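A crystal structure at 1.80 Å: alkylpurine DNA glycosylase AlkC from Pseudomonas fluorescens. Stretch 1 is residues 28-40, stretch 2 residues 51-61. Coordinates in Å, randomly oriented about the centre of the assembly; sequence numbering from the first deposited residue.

Stretch 1 (28-40) FDAKGFLKHAKAG
Stretch 2 51-61: ARVSESLHAVI

Two helices of AlkC, residues 30-38 and 51-60, pack with their N-to-C directions 140° apart and their axes 8.7 Å apart at closest approach, burying 629 Å² summed over both sides. Register is set by Phe33 CA, 5.5 Å from Ser56 CA, and by Phe28 CA, 6.9 Å from Ile61 CA, so the start of stretch 1 meets the end of stretch 2. Phi/psi values are near -65/-43 from Ala30 to His36, then -70/-32 at Ala37 and -82/-13 at Lys38; Phe28 (-56/136) and Asp29 (-83/75) precede them, and Ala39 (-68/115) and Gly40 (72/20) follow. In stretch 2 they are near -62/-42 from Ala51 to His58, loosening to -70/-28 at Ala59; Val60 flattens to -114/-7 and Ile61 leaves helical values at -94/118.

Val60 (chi1 m) covers the most surface, and its CA-to-CB bond points toward stretch 1. Val60 CG1 lies 3.7 Å from Gly32 C and 3.8 Å from Phe33 N, close to the backbone where Gly32 has no side chain; a CB on Gly32 would lie 2.3 Å from Asp29 OD2. Val60 CG2 reaches Phe28 CE1 at 3.9 Å and Phe33 CB at 4.0 Å. Asp29 (chi1 t, chi2 10°) caps the helix, Asp29 OD1 accepting from Gly32 N at 2.8 Å. Two waters extend this end: one accepts from Asp29 N (2.9 Å) and donates to Val60 O (2.8 Å), the other donates to Asp29 OD2 (2.8 Å) and Val60 O (2.7 Å).

Flanking this, the buried rings of Phe28 (t, chi2 58°) and Phe33 (t, chi2 81°) share Leu57 (m, t): Leu57 CD2 is 3.6 Å from Phe28 CZ and 3.7 Å from Phe33 CE1. Phe33 fits as a knob among Val53, Ser56, Leu57 and Val60; Phe33 CD1 packs on Ser56 CB at 3.6 Å, while the Ser56 hydroxyl is turned toward His36.

His36 (t, chi2 -74°) is a second knob, among Arg52, Glu55, Ser56 and Ala59. His36 ND1 donates to Ser56 OG at 2.9 Å, and His36 NE2 lies 3.6 Å from Ala59 CB. Ser56 (m) turns its hydroxyl back to donate to Arg52 O (Ser56 OG to Arg52 O, 2.8 Å), leaving the oxygen free to accept from the imidazole. Ala37 CB approaches Ser56 OG at 3.5 Å.

Arg52, its CA-to-CB bond pointing toward stretch 1, folds (t, p, p, chi4 79°) to bring its guanidinium to the carbonyls of Ala37 and Ala39. Arg52 NH1 donates to Ala39 O at 2.8 Å and weakly to Ala37 O at 3.1 Å; Arg52 NH2 adds a weak bond to Ala39 O at 3.2 Å.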

# COMPACT_ATOMS: atom_id res chain seq x y z
N PHE A 28 31.38 -21.37 -7.29
CA PHE A 28 30.86 -20.46 -6.27
C PHE A 28 31.41 -20.80 -4.89
O PHE A 28 31.42 -21.97 -4.48
CB PHE A 28 29.33 -20.54 -6.25
CG PHE A 28 28.65 -19.64 -5.22
CD1 PHE A 28 28.84 -18.26 -5.21
CD2 PHE A 28 27.79 -20.19 -4.26
CE1 PHE A 28 28.20 -17.43 -4.26
CE2 PHE A 28 27.15 -19.37 -3.31
CZ PHE A 28 27.35 -17.99 -3.32
N ASP A 29 31.81 -19.77 -4.15
CA ASP A 29 32.31 -19.94 -2.78
C ASP A 29 31.11 -20.02 -1.83
O ASP A 29 30.78 -19.09 -1.10
CB ASP A 29 33.25 -18.80 -2.42
CG ASP A 29 33.83 -18.91 -1.02
OD1 ASP A 29 33.66 -19.95 -0.36
OD2 ASP A 29 34.46 -17.93 -0.56
N ALA A 30 30.43 -21.17 -1.85
CA ALA A 30 29.23 -21.31 -1.03
C ALA A 30 29.56 -21.21 0.45
O ALA A 30 28.80 -20.61 1.22
CB ALA A 30 28.53 -22.65 -1.32
N LYS A 31 30.68 -21.81 0.87
CA LYS A 31 31.07 -21.77 2.27
C LYS A 31 31.31 -20.34 2.73
O LYS A 31 30.89 -19.95 3.83
CB LYS A 31 32.31 -22.63 2.48
CG LYS A 31 33.00 -22.50 3.82
CD LYS A 31 34.04 -23.61 4.00
CE LYS A 31 35.35 -23.08 4.55
NZ LYS A 31 36.38 -24.16 4.74
N GLY A 32 31.99 -19.54 1.91
CA GLY A 32 32.21 -18.15 2.26
C GLY A 32 30.93 -17.34 2.26
O GLY A 32 30.73 -16.47 3.11
N PHE A 33 30.03 -17.64 1.32
CA PHE A 33 28.75 -16.95 1.27
C PHE A 33 27.96 -17.20 2.54
O PHE A 33 27.43 -16.26 3.15
CB PHE A 33 27.96 -17.41 0.05
CG PHE A 33 26.49 -17.06 0.10
CD1 PHE A 33 26.05 -15.79 -0.23
CD2 PHE A 33 25.55 -18.02 0.46
CE1 PHE A 33 24.71 -15.48 -0.20
CE2 PHE A 33 24.20 -17.71 0.50
CZ PHE A 33 23.79 -16.43 0.17
N LEU A 34 27.88 -18.47 2.96
CA LEU A 34 27.11 -18.81 4.15
C LEU A 34 27.73 -18.19 5.39
O LEU A 34 27.00 -17.66 6.25
CB LEU A 34 27.01 -20.34 4.28
CG LEU A 34 26.08 -20.99 3.23
CD1 LEU A 34 26.21 -22.51 3.28
CD2 LEU A 34 24.63 -20.59 3.45
N LYS A 35 29.06 -18.24 5.51
CA LYS A 35 29.71 -17.62 6.66
C LYS A 35 29.36 -16.14 6.75
O LYS A 35 29.03 -15.62 7.83
CB LYS A 35 31.23 -17.80 6.57
CG LYS A 35 31.96 -17.24 7.76
CD LYS A 35 33.46 -17.50 7.65
CE LYS A 35 34.23 -16.98 8.85
NZ LYS A 35 35.70 -17.16 8.66
N HIS A 36 29.43 -15.44 5.62
CA HIS A 36 29.17 -14.00 5.58
C HIS A 36 27.71 -13.69 5.88
O HIS A 36 27.39 -12.76 6.63
CB HIS A 36 29.57 -13.48 4.19
CG HIS A 36 29.68 -11.99 4.08
ND1 HIS A 36 28.58 -11.17 4.05
CD2 HIS A 36 30.76 -11.17 3.96
CE1 HIS A 36 28.96 -9.92 3.91
NE2 HIS A 36 30.28 -9.89 3.85
N ALA A 37 26.79 -14.45 5.28
CA ALA A 37 25.37 -14.17 5.43
C ALA A 37 24.86 -14.48 6.83
O ALA A 37 23.96 -13.79 7.33
CB ALA A 37 24.58 -14.97 4.40
N LYS A 38 25.44 -15.49 7.50
CA LYS A 38 24.89 -15.96 8.76
C LYS A 38 25.31 -15.13 9.96
O LYS A 38 24.72 -15.30 11.04
CB LYS A 38 25.29 -17.43 8.98
CG LYS A 38 24.55 -18.35 8.04
CD LYS A 38 24.63 -19.83 8.44
CE LYS A 38 26.01 -20.38 8.31
NZ LYS A 38 26.04 -21.86 8.64
N ALA A 39 26.30 -14.26 9.82
CA ALA A 39 26.86 -13.57 10.97
C ALA A 39 25.83 -12.61 11.55
O ALA A 39 25.43 -11.63 10.91
CB ALA A 39 28.14 -12.83 10.57
N GLY A 40 25.38 -12.88 12.78
CA GLY A 40 24.36 -12.04 13.40
C GLY A 40 22.97 -12.18 12.82
O GLY A 40 22.14 -11.29 12.99
N ALA A 51 18.92 -7.63 2.23
CA ALA A 51 20.10 -6.89 1.80
C ALA A 51 21.37 -7.69 2.05
O ALA A 51 22.31 -7.66 1.24
CB ALA A 51 20.19 -5.54 2.53
N ARG A 52 21.42 -8.39 3.18
CA ARG A 52 22.61 -9.16 3.54
C ARG A 52 22.93 -10.22 2.48
O ARG A 52 24.10 -10.42 2.14
CB ARG A 52 22.42 -9.81 4.90
CG ARG A 52 23.55 -10.78 5.34
CD ARG A 52 24.89 -10.08 5.60
NE ARG A 52 24.88 -9.28 6.83
CZ ARG A 52 25.01 -9.77 8.05
NH1 ARG A 52 25.15 -11.08 8.22
NH2 ARG A 52 25.00 -8.97 9.11
N VAL A 53 21.91 -10.87 1.90
CA VAL A 53 22.18 -11.88 0.88
C VAL A 53 22.92 -11.26 -0.30
O VAL A 53 23.89 -11.83 -0.83
CB VAL A 53 20.88 -12.56 0.42
CG1 VAL A 53 21.13 -13.43 -0.79
CG2 VAL A 53 20.28 -13.39 1.57
N SER A 54 22.47 -10.10 -0.76
CA SER A 54 23.13 -9.41 -1.86
C SER A 54 24.56 -9.03 -1.51
O SER A 54 25.49 -9.23 -2.31
CB SER A 54 22.31 -8.16 -2.24
OG SER A 54 23.03 -7.27 -3.05
N GLU A 55 24.77 -8.49 -0.30
CA GLU A 55 26.11 -8.12 0.14
C GLU A 55 27.01 -9.34 0.22
O GLU A 55 28.21 -9.26 -0.10
CB GLU A 55 26.05 -7.44 1.50
CG GLU A 55 25.24 -6.17 1.49
CD GLU A 55 24.92 -5.67 2.88
OE1 GLU A 55 25.39 -6.30 3.85
OE2 GLU A 55 24.22 -4.64 3.01
N SER A 56 26.48 -10.45 0.71
CA SER A 56 27.29 -11.65 0.86
C SER A 56 27.71 -12.19 -0.50
O SER A 56 28.86 -12.62 -0.67
CB SER A 56 26.52 -12.72 1.63
OG SER A 56 26.14 -12.23 2.91
N LEU A 57 26.79 -12.16 -1.46
CA LEU A 57 27.16 -12.56 -2.82
C LEU A 57 28.27 -11.66 -3.35
O LEU A 57 29.27 -12.15 -3.88
CB LEU A 57 25.94 -12.51 -3.74
CG LEU A 57 24.89 -13.58 -3.47
CD1 LEU A 57 23.61 -13.24 -4.21
CD2 LEU A 57 25.39 -14.96 -3.83
N HIS A 58 28.11 -10.34 -3.20
CA HIS A 58 29.14 -9.43 -3.70
C HIS A 58 30.48 -9.67 -3.01
O HIS A 58 31.54 -9.50 -3.64
CB HIS A 58 28.71 -7.98 -3.51
CG HIS A 58 29.56 -7.02 -4.26
ND1 HIS A 58 30.73 -6.49 -3.74
CD2 HIS A 58 29.45 -6.54 -5.52
CE1 HIS A 58 31.28 -5.71 -4.65
NE2 HIS A 58 30.53 -5.72 -5.74
N ALA A 59 30.46 -10.04 -1.73
CA ALA A 59 31.71 -10.21 -0.99
C ALA A 59 32.51 -11.42 -1.46
O ALA A 59 33.74 -11.41 -1.35
CB ALA A 59 31.43 -10.32 0.51
N VAL A 60 31.87 -12.46 -1.98
CA VAL A 60 32.56 -13.72 -2.24
C VAL A 60 32.68 -14.08 -3.72
O VAL A 60 33.39 -15.05 -4.04
CB VAL A 60 31.92 -14.88 -1.46
CG1 VAL A 60 31.79 -14.52 0.02
CG2 VAL A 60 30.58 -15.28 -2.05
N ILE A 61 32.05 -13.34 -4.62
CA ILE A 61 32.05 -13.68 -6.05
C ILE A 61 33.19 -12.92 -6.72
O ILE A 61 33.15 -11.68 -6.76
CB ILE A 61 30.71 -13.36 -6.71
CG1 ILE A 61 29.65 -14.33 -6.18
CG2 ILE A 61 30.83 -13.41 -8.22
CD1 ILE A 61 28.21 -14.06 -6.67
O HOH W 1 32.39 -17.22 -5.51
O HOH W 2 35.34 -16.15 -2.50